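Local coordinates for protein luciferase-like monooxygenase (Streptomyces bottropensis, PDB 4US5) that is probably a flavin-dependent monooxygenase of the bacterial luciferase family, using molecular oxygen to oxidise its substrate, at residues 174-188 with 202-216. Residues are numbered along the deposited sequence; the frame is centred on the assembly and turned at random.
Sequences SVSSAEAAARLGLPY and AMDTYRAAFVPGPDT
Tyr-206 lays one face of its ring under Tyr-188, whose CB sits 3.6 Å from the Tyr-206 ring centroid in a CH-pi contact, displaced toward the rim. The two side chains run antiparallel alongside one another, ring planes inclined at 37°. At the edge of the Tyr-206 ring, in its plane, lie Ala-178 O and Ala-182 N, partners in a helical hydrogen bond, while Ala-181 CB comes in obliquely, 3.8 Å from Tyr-206 CE1. The Tyr-188 ring has Ser-177 OG at its edge, to which Tyr-188 OH donates, and the selenium of Met-203, present as selenomethionine, obliquely beside it, a Met-aromatic contact. The Phe-210 ring has Leu-186 O at its edge and Gly-185 CA obliquely beside it. With CG anti to the backbone N (chi1 173°), the Tyr-206 ring runs along the neighbouring helix, and its hydroxyl donates to Leu-186 O across 2.6 Å and in turn accepts from the backbone N-H of Arg-220. A leucine in place of Tyr-206 would probably leave Leu-186 O without this hydroxyl donor and strip Tyr-188 CB of the aromatic face it rests on.

Small residues let the axes of 175-184 and 202-209 come within 8.0 Å and cross at -20°: Ala-178 CB touches Ala-202 O, and Ala-182 CB packs against Ala-209 CB at 3.7 Å. Farther along, Val-211 N donates to Ala-182 O, which Gly-185 N reaches from the opposite face of the carbonyl plane. Gly-185 closes its helix in a Schellman motif; a CB here would run into Val-211 O and Gly-213 N, and the positive phi also favours glycine. Thr-216 CB lies 3.2 Å from Gly-185 O. Strand 188-191 links the helices, so this nearly parallel pair belongs to consecutive beta-alpha units in the helical layer outside the TIM barrel of this luciferase-like monooxygenase.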
ATOM      1  N   SER B 174       3.343   6.398 -26.475  1.00 20.90           N
ATOM      2  CA  SER B 174       4.270   7.073 -27.387  1.00 22.08           C
ATOM      3  C   SER B 174       5.144   6.051 -28.080  1.00 22.85           C
ATOM      4  O   SER B 174       5.409   4.974 -27.553  1.00 20.68           O
ATOM      5  CB  SER B 174       5.145   8.070 -26.631  1.00 20.44           C
ATOM      6  OG  SER B 174       6.095   7.431 -25.787  1.00 22.63           O
ATOM      7  N   VAL B 175       5.627   6.408 -29.271  1.00 22.00           N
ATOM      8  CA  VAL B 175       6.584   5.553 -29.978  1.00 24.65           C
ATOM      9  C   VAL B 175       7.883   5.432 -29.195  1.00 22.48           C
ATOM     10  O   VAL B 175       8.478   4.355 -29.118  1.00 22.59           O
ATOM     11  CB  VAL B 175       6.865   6.073 -31.411  1.00 27.17           C
ATOM     12  CG1 VAL B 175       7.910   5.196 -32.116  1.00 28.34           C
ATOM     13  CG2 VAL B 175       5.593   6.073 -32.214  1.00 27.45           C
ATOM     14  N   SER B 176       8.286   6.515 -28.547  1.00 25.38           N
ATOM     15  CA  SER B 176       9.487   6.506 -27.736  1.00 28.24           C
ATOM     16  C   SER B 176       9.433   5.460 -26.605  1.00 25.80           C
ATOM     17  O   SER B 176      10.407   4.748 -26.341  1.00 25.37           O
ATOM     18  CB  SER B 176       9.690   7.946 -27.211  1.00 33.06           C
ATOM     19  OG  SER B 176       9.722   8.077 -25.815  1.00 39.33           O
ATOM     20  N   SER B 177       8.279   5.327 -25.960  1.00 22.93           N
ATOM     21  CA  SER B 177       8.155   4.339 -24.872  1.00 22.13           C
ATOM     22  C   SER B 177       8.279   2.935 -25.404  1.00 19.71           C
ATOM     23  O   SER B 177       8.811   2.055 -24.747  1.00 20.90           O
ATOM     24  CB  SER B 177       6.796   4.541 -24.114  1.00 21.63           C
ATOM     25  OG  SER B 177       5.695   4.355 -24.983  1.00 23.54           O
ATOM     26  N   ALA B 178       7.733   2.714 -26.594  1.00 22.81           N
ATOM     27  CA  ALA B 178       7.765   1.427 -27.213  1.00 21.40           C
ATOM     28  C   ALA B 178       9.238   1.036 -27.551  1.00 23.48           C
ATOM     29  O   ALA B 178       9.609  -0.117 -27.424  1.00 23.01           O
ATOM     30  CB  ALA B 178       6.900   1.430 -28.472  1.00 21.79           C
ATOM     31  N   GLU B 179      10.028   2.021 -27.994  1.00 27.46           N
ATOM     32  CA  GLU B 179      11.481   1.832 -28.230  1.00 28.91           C
ATOM     33  C   GLU B 179      12.194   1.456 -26.960  1.00 25.85           C
ATOM     34  O   GLU B 179      13.036   0.571 -26.944  1.00 30.04           O
ATOM     35  CB  GLU B 179      12.106   3.115 -28.817  1.00 35.24           C
ATOM     36  CG  GLU B 179      11.746   3.332 -30.278  1.00 38.14           C
ATOM     37  CD  GLU B 179      12.035   4.749 -30.797  1.00 45.50           C
ATOM     38  OE1 GLU B 179      12.472   5.633 -30.020  1.00 45.56           O
ATOM     39  OE2 GLU B 179      11.800   4.978 -32.009  1.00 52.98           O
ATOM     40  N   ALA B 180      11.838   2.123 -25.865  1.00 26.83           N
ATOM     41  CA  ALA B 180      12.464   1.837 -24.570  1.00 28.58           C
ATOM     42  C   ALA B 180      12.114   0.442 -24.065  1.00 26.16           C
ATOM     43  O   ALA B 180      12.987  -0.314 -23.654  1.00 29.54           O
ATOM     44  CB  ALA B 180      12.083   2.892 -23.551  1.00 30.74           C
ATOM     45  N   ALA B 181      10.833   0.070 -24.168  1.00 24.67           N
ATOM     46  CA  ALA B 181      10.408  -1.248 -23.763  1.00 22.23           C
ATOM     47  C   ALA B 181      11.097  -2.313 -24.577  1.00 23.97           C
ATOM     48  O   ALA B 181      11.499  -3.363 -24.059  1.00 23.20           O
ATOM     49  CB  ALA B 181       8.896  -1.386 -23.913  1.00 23.63           C
ATOM     50  N   ALA B 182      11.227  -2.057 -25.885  1.00 24.29           N
ATOM     51  CA  ALA B 182      11.946  -2.977 -26.777  1.00 23.64           C
ATOM     52  C   ALA B 182      13.414  -3.131 -26.377  1.00 25.30           C
ATOM     53  O   ALA B 182      13.910  -4.240 -26.219  1.00 27.15           O
ATOM     54  CB  ALA B 182      11.852  -2.479 -28.207  1.00 24.72           C
ATOM     55  N   ARG B 183      14.068  -2.002 -26.174  1.00 29.43           N
ATOM     56  CA  ARG B 183      15.461  -1.964 -25.801  1.00 30.47           C
ATOM     57  C   ARG B 183      15.711  -2.768 -24.532  1.00 32.99           C
ATOM     58  O   ARG B 183      16.719  -3.473 -24.405  1.00 28.98           O
ATOM     59  CB  ARG B 183      15.883  -0.508 -25.641  1.00 33.23           C
ATOM     60  CG  ARG B 183      17.334  -0.271 -25.298  1.00 37.99           C
ATOM     61  CD  ARG B 183      17.671   1.214 -25.399  1.00 41.98           C
ATOM     62  NE  ARG B 183      17.132   1.940 -24.257  1.00 46.88           N
ATOM     63  CZ  ARG B 183      16.228   2.921 -24.306  1.00 53.07           C
ATOM     64  NH1 ARG B 183      15.711   3.370 -25.467  1.00 51.21           N
ATOM     65  NH2 ARG B 183      15.827   3.468 -23.165  1.00 57.52           N
ATOM     66  N   LEU B 184      14.798  -2.652 -23.578  1.00 29.92           N
ATOM     67  CA  LEU B 184      14.977  -3.230 -22.245  1.00 29.24           C
ATOM     68  C   LEU B 184      14.416  -4.637 -22.122  1.00 25.77           C
ATOM     69  O   LEU B 184      14.565  -5.285 -21.085  1.00 27.63           O
ATOM     70  CB  LEU B 184      14.339  -2.307 -21.185  1.00 32.79           C
ATOM     71  CG  LEU B 184      14.981  -0.928 -21.071  1.00 34.46           C
ATOM     72  CD1 LEU B 184      14.121   0.002 -20.227  1.00 38.60           C
ATOM     73  CD2 LEU B 184      16.380  -1.030 -20.495  1.00 36.30           C
ATOM     74  N   GLY B 185      13.757  -5.106 -23.165  1.00 23.27           N
ATOM     75  CA  GLY B 185      13.189  -6.434 -23.174  1.00 23.65           C
ATOM     76  C   GLY B 185      12.036  -6.572 -22.198  1.00 25.44           C
ATOM     77  O   GLY B 185      11.877  -7.602 -21.571  1.00 26.60           O
ATOM     78  N   LEU B 186      11.224  -5.531 -22.097  1.00 22.89           N
ATOM     79  CA  LEU B 186      10.096  -5.552 -21.172  1.00 23.12           C
ATOM     80  C   LEU B 186       8.780  -5.822 -21.845  1.00 20.12           C
ATOM     81  O   LEU B 186       8.550  -5.346 -22.964  1.00 19.31           O
ATOM     82  CB  LEU B 186      10.002  -4.214 -20.465  1.00 23.83           C
ATOM     83  CG  LEU B 186      11.089  -3.989 -19.445  1.00 24.90           C
ATOM     84  CD1 LEU B 186      11.067  -2.538 -19.007  1.00 25.72           C
ATOM     85  CD2 LEU B 186      10.944  -4.928 -18.260  1.00 27.00           C
ATOM     86  N   PRO B 187       7.859  -6.495 -21.127  1.00 19.61           N
ATOM     87  CA  PRO B 187       6.483  -6.532 -21.557  1.00 20.70           C
ATOM     88  C   PRO B 187       5.956  -5.083 -21.622  1.00 18.67           C
ATOM     89  O   PRO B 187       6.390  -4.246 -20.848  1.00 18.76           O
ATOM     90  CB  PRO B 187       5.788  -7.336 -20.449  1.00 21.73           C
ATOM     91  CG  PRO B 187       6.865  -8.137 -19.808  1.00 22.83           C
ATOM     92  CD  PRO B 187       8.084  -7.289 -19.901  1.00 22.51           C
ATOM     93  N   TYR B 188       5.052  -4.813 -22.565  1.00 20.24           N
ATOM     94  CA  TYR B 188       4.685  -3.480 -22.908  1.00 18.44           C
ATOM     95  C   TYR B 188       3.193  -3.366 -23.104  1.00 17.43           C
ATOM     96  O   TYR B 188       2.616  -4.169 -23.797  1.00 17.38           O
ATOM     97  CB  TYR B 188       5.391  -3.081 -24.208  1.00 18.86           C
ATOM     98  CG  TYR B 188       5.126  -1.685 -24.679  1.00 19.28           C
ATOM     99  CD1 TYR B 188       5.457  -0.606 -23.916  1.00 20.43           C
ATOM    100  CD2 TYR B 188       4.592  -1.447 -25.957  1.00 21.77           C
ATOM    101  CE1 TYR B 188       5.262   0.695 -24.380  1.00 20.82           C
ATOM    102  CE2 TYR B 188       4.357  -0.156 -26.420  1.00 20.25           C
ATOM    103  CZ  TYR B 188       4.709   0.910 -25.641  1.00 21.73           C
ATOM    104  OH  TYR B 188       4.529   2.190 -26.093  1.00 23.86           O
ATOM    105  N   ALA B 202       3.668   2.365 -32.942  1.00 22.88           N
ATOM    106  CA  ALA B 202       4.241   2.014 -31.653  1.00 21.73           C
ATOM    107  C   ALA B 202       4.333   0.514 -31.455  1.00 20.92           C
ATOM    108  O   ALA B 202       5.376   0.020 -31.061  1.00 22.42           O
ATOM    109  CB  ALA B 202       3.455   2.665 -30.512  1.00 21.84           C
HETATM  110  N   MSE B 203       3.265  -0.207 -31.755  1.00 20.21           N
HETATM  111  CA  MSE B 203       3.234  -1.629 -31.563  1.00 20.65           C
HETATM  112  C   MSE B 203       4.153  -2.325 -32.576  1.00 23.11           C
HETATM  113  O   MSE B 203       4.805  -3.312 -32.255  1.00 19.91           O
HETATM  114  CB  MSE B 203       1.812  -2.149 -31.594  1.00 22.46           C
HETATM  115  CG  MSE B 203       0.976  -1.537 -30.436  1.00 23.44           C
HETATM  116 SE   MSE B 203       1.452  -2.415 -28.728  1.00 31.41          SE
HETATM  117  CE  MSE B 203       0.158  -3.889 -28.816  1.00 27.23           C
ATOM    118  N   ASP B 204       4.209  -1.802 -33.799  1.00 21.97           N
ATOM    119  CA  ASP B 204       5.189  -2.318 -34.812  1.00 27.37           C
ATOM    120  C   ASP B 204       6.618  -2.136 -34.316  1.00 24.05           C
ATOM    121  O   ASP B 204       7.415  -3.070 -34.377  1.00 25.51           O
ATOM    122  CB  ASP B 204       5.014  -1.587 -36.147  1.00 26.66           C
ATOM    123  CG  ASP B 204       3.809  -2.085 -36.940  1.00 31.20           C
ATOM    124  OD1 ASP B 204       3.244  -3.124 -36.575  1.00 33.65           O
ATOM    125  OD2 ASP B 204       3.426  -1.415 -37.937  1.00 32.13           O
ATOM    126  N   THR B 205       6.924  -0.937 -33.833  1.00 25.66           N
ATOM    127  CA  THR B 205       8.252  -0.580 -33.329  1.00 25.95           C
ATOM    128  C   THR B 205       8.683  -1.433 -32.156  1.00 28.58           C
ATOM    129  O   THR B 205       9.829  -1.932 -32.104  1.00 25.86           O
ATOM    130  CB  THR B 205       8.301   0.899 -32.930  1.00 27.53           C
ATOM    131  OG1 THR B 205       8.098   1.691 -34.103  1.00 29.74           O
ATOM    132  CG2 THR B 205       9.638   1.284 -32.320  1.00 27.98           C
ATOM    133  N   TYR B 206       7.766  -1.646 -31.213  1.00 27.21           N
ATOM    134  CA  TYR B 206       8.032  -2.515 -30.076  1.00 23.00           C
ATOM    135  C   TYR B 206       8.495  -3.902 -30.519  1.00 24.77           C
ATOM    136  O   TYR B 206       9.510  -4.423 -30.029  1.00 26.63           O
ATOM    137  CB  TYR B 206       6.766  -2.669 -29.191  1.00 21.69           C
ATOM    138  CG  TYR B 206       6.922  -3.665 -28.096  1.00 20.51           C
ATOM    139  CD1 TYR B 206       7.892  -3.494 -27.109  1.00 21.47           C
ATOM    140  CD2 TYR B 206       6.077  -4.742 -27.981  1.00 19.87           C
ATOM    141  CE1 TYR B 206       8.035  -4.412 -26.072  1.00 21.83           C
ATOM    142  CE2 TYR B 206       6.213  -5.655 -26.952  1.00 21.85           C
ATOM    143  CZ  TYR B 206       7.183  -5.486 -25.998  1.00 22.35           C
ATOM    144  OH  TYR B 206       7.299  -6.409 -24.975  1.00 22.69           O
ATOM    145  N   ARG B 207       7.746  -4.498 -31.424  1.00 25.88           N
ATOM    146  CA  ARG B 207       8.041  -5.826 -31.922  1.00 25.79           C
ATOM    147  C   ARG B 207       9.319  -5.862 -32.745  1.00 28.39           C
ATOM    148  O   ARG B 207      10.141  -6.749 -32.547  1.00 29.65           O
ATOM    149  CB  ARG B 207       6.874  -6.388 -32.724  1.00 25.56           C
ATOM    150  CG  ARG B 207       5.721  -6.823 -31.820  1.00 31.17           C
ATOM    151  CD  ARG B 207       4.534  -7.299 -32.602  1.00 31.11           C
ATOM    152  NE  ARG B 207       3.955  -6.201 -33.357  1.00 34.63           N
ATOM    153  CZ  ARG B 207       3.037  -6.347 -34.288  1.00 37.32           C
ATOM    154  NH1 ARG B 207       2.563  -7.562 -34.574  1.00 37.97           N
ATOM    155  NH2 ARG B 207       2.575  -5.275 -34.926  1.00 37.02           N
ATOM    156  N   ALA B 208       9.477  -4.910 -33.651  1.00 28.76           N
ATOM    157  CA  ALA B 208      10.665  -4.872 -34.549  1.00 29.06           C
ATOM    158  C   ALA B 208      11.990  -4.653 -33.792  1.00 32.67           C
ATOM    159  O   ALA B 208      12.970  -5.358 -34.041  1.00 32.74           O
ATOM    160  CB  ALA B 208      10.487  -3.800 -35.586  1.00 27.90           C
ATOM    161  N   ALA B 209      11.999  -3.707 -32.857  1.00 29.16           N
ATOM    162  CA  ALA B 209      13.188  -3.352 -32.095  1.00 27.94           C
ATOM    163  C   ALA B 209      13.452  -4.246 -30.862  1.00 28.16           C
ATOM    164  O   ALA B 209      14.455  -4.066 -30.160  1.00 28.56           O
ATOM    165  CB  ALA B 209      13.108  -1.890 -31.679  1.00 30.11           C
ATOM    166  N   PHE B 210      12.572  -5.206 -30.597  1.00 29.94           N
ATOM    167  CA  PHE B 210      12.640  -5.955 -29.344  1.00 31.13           C
ATOM    168  C   PHE B 210      14.001  -6.634 -29.172  1.00 32.78           C
ATOM    169  O   PHE B 210      14.439  -7.389 -30.043  1.00 31.24           O
ATOM    170  CB  PHE B 210      11.528  -7.002 -29.263  1.00 29.51           C
ATOM    171  CG  PHE B 210      11.392  -7.641 -27.902  1.00 29.17           C
ATOM    172  CD1 PHE B 210      10.796  -6.950 -26.843  1.00 26.60           C
ATOM    173  CD2 PHE B 210      11.860  -8.922 -27.677  1.00 27.98           C
ATOM    174  CE1 PHE B 210      10.675  -7.536 -25.591  1.00 27.55           C
ATOM    175  CE2 PHE B 210      11.744  -9.510 -26.429  1.00 29.68           C
ATOM    176  CZ  PHE B 210      11.136  -8.819 -25.381  1.00 27.77           C
ATOM    177  N   VAL B 211      14.598  -6.437 -28.000  1.00 30.94           N
ATOM    178  CA  VAL B 211      15.783  -7.170 -27.564  1.00 31.55           C
ATOM    179  C   VAL B 211      15.425  -7.995 -26.326  1.00 32.79           C
ATOM    180  O   VAL B 211      15.093  -7.430 -25.299  1.00 31.51           O
ATOM    181  CB  VAL B 211      16.899  -6.204 -27.182  1.00 31.10           C
ATOM    182  CG1 VAL B 211      18.120  -6.955 -26.664  1.00 33.07           C
ATOM    183  CG2 VAL B 211      17.247  -5.313 -28.363  1.00 30.58           C
ATOM    184  N   PRO B 212      15.516  -9.328 -26.421  1.00 34.09           N
ATOM    185  CA  PRO B 212      15.164 -10.193 -25.303  1.00 37.42           C
ATOM    186  C   PRO B 212      15.784  -9.747 -23.981  1.00 39.84           C
ATOM    187  O   PRO B 212      16.947  -9.356 -23.947  1.00 42.37           O
ATOM    188  CB  PRO B 212      15.701 -11.556 -25.740  1.00 37.14           C
ATOM    189  CG  PRO B 212      15.558 -11.523 -27.231  1.00 35.24           C
ATOM    190  CD  PRO B 212      15.852 -10.112 -27.635  1.00 34.68           C
ATOM    191  N   GLY B 213      14.980  -9.765 -22.923  1.00 43.08           N
ATOM    192  CA  GLY B 213      15.439  -9.460 -21.567  1.00 46.95           C
ATOM    193  C   GLY B 213      15.258 -10.633 -20.622  1.00 48.50           C
ATOM    194  O   GLY B 213      14.815 -11.703 -21.040  1.00 47.23           O
ATOM    195  N   PRO B 214      15.527 -10.416 -19.317  1.00 56.31           N
ATOM    196  CA  PRO B 214      15.806 -11.527 -18.388  1.00 59.17           C
ATOM    197  C   PRO B 214      14.770 -12.656 -18.380  1.00 54.76           C
ATOM    198  O   PRO B 214      15.131 -13.829 -18.559  1.00 58.14           O
ATOM    199  CB  PRO B 214      15.884 -10.851 -17.005  1.00 61.24           C
ATOM    200  CG  PRO B 214      15.854  -9.380 -17.229  1.00 58.70           C
ATOM    201  CD  PRO B 214      15.706  -9.093 -18.691  1.00 60.75           C
ATOM    202  N   ASP B 215      13.507 -12.310 -18.193  1.00 50.39           N
ATOM    203  CA  ASP B 215      12.446 -13.337 -18.178  1.00 52.30           C
ATOM    204  C   ASP B 215      11.556 -13.198 -19.391  1.00 45.32           C
ATOM    205  O   ASP B 215      10.478 -13.762 -19.433  1.00 44.89           O
ATOM    206  CB  ASP B 215      11.648 -13.332 -16.868  1.00 58.06           C
ATOM    207  CG  ASP B 215      12.533 -13.598 -15.656  1.00 64.03           C
ATOM    208  OD1 ASP B 215      13.202 -14.658 -15.594  1.00 63.03           O
ATOM    209  OD2 ASP B 215      12.595 -12.715 -14.781  1.00 65.75           O
ATOM    210  N   THR B 216      12.035 -12.478 -20.403  1.00 43.36           N
ATOM    211  CA  THR B 216      11.204 -12.127 -21.532  1.00 37.76           C
ATOM    212  C   THR B 216      11.900 -12.375 -22.887  1.00 33.51           C
ATOM    213  O   THR B 216      12.470 -11.455 -23.472  1.00 31.27           O
ATOM    214  CB  THR B 216      10.819 -10.644 -21.388  1.00 40.29           C
ATOM    215  OG1 THR B 216      10.513 -10.376 -20.007  1.00 38.12           O
ATOM    216  CG2 THR B 216       9.628 -10.310 -22.242  1.00 39.53           C
TER
HETATM  217  O   HOH W   1      16.951  -6.021 -23.302  1.00 27.38           O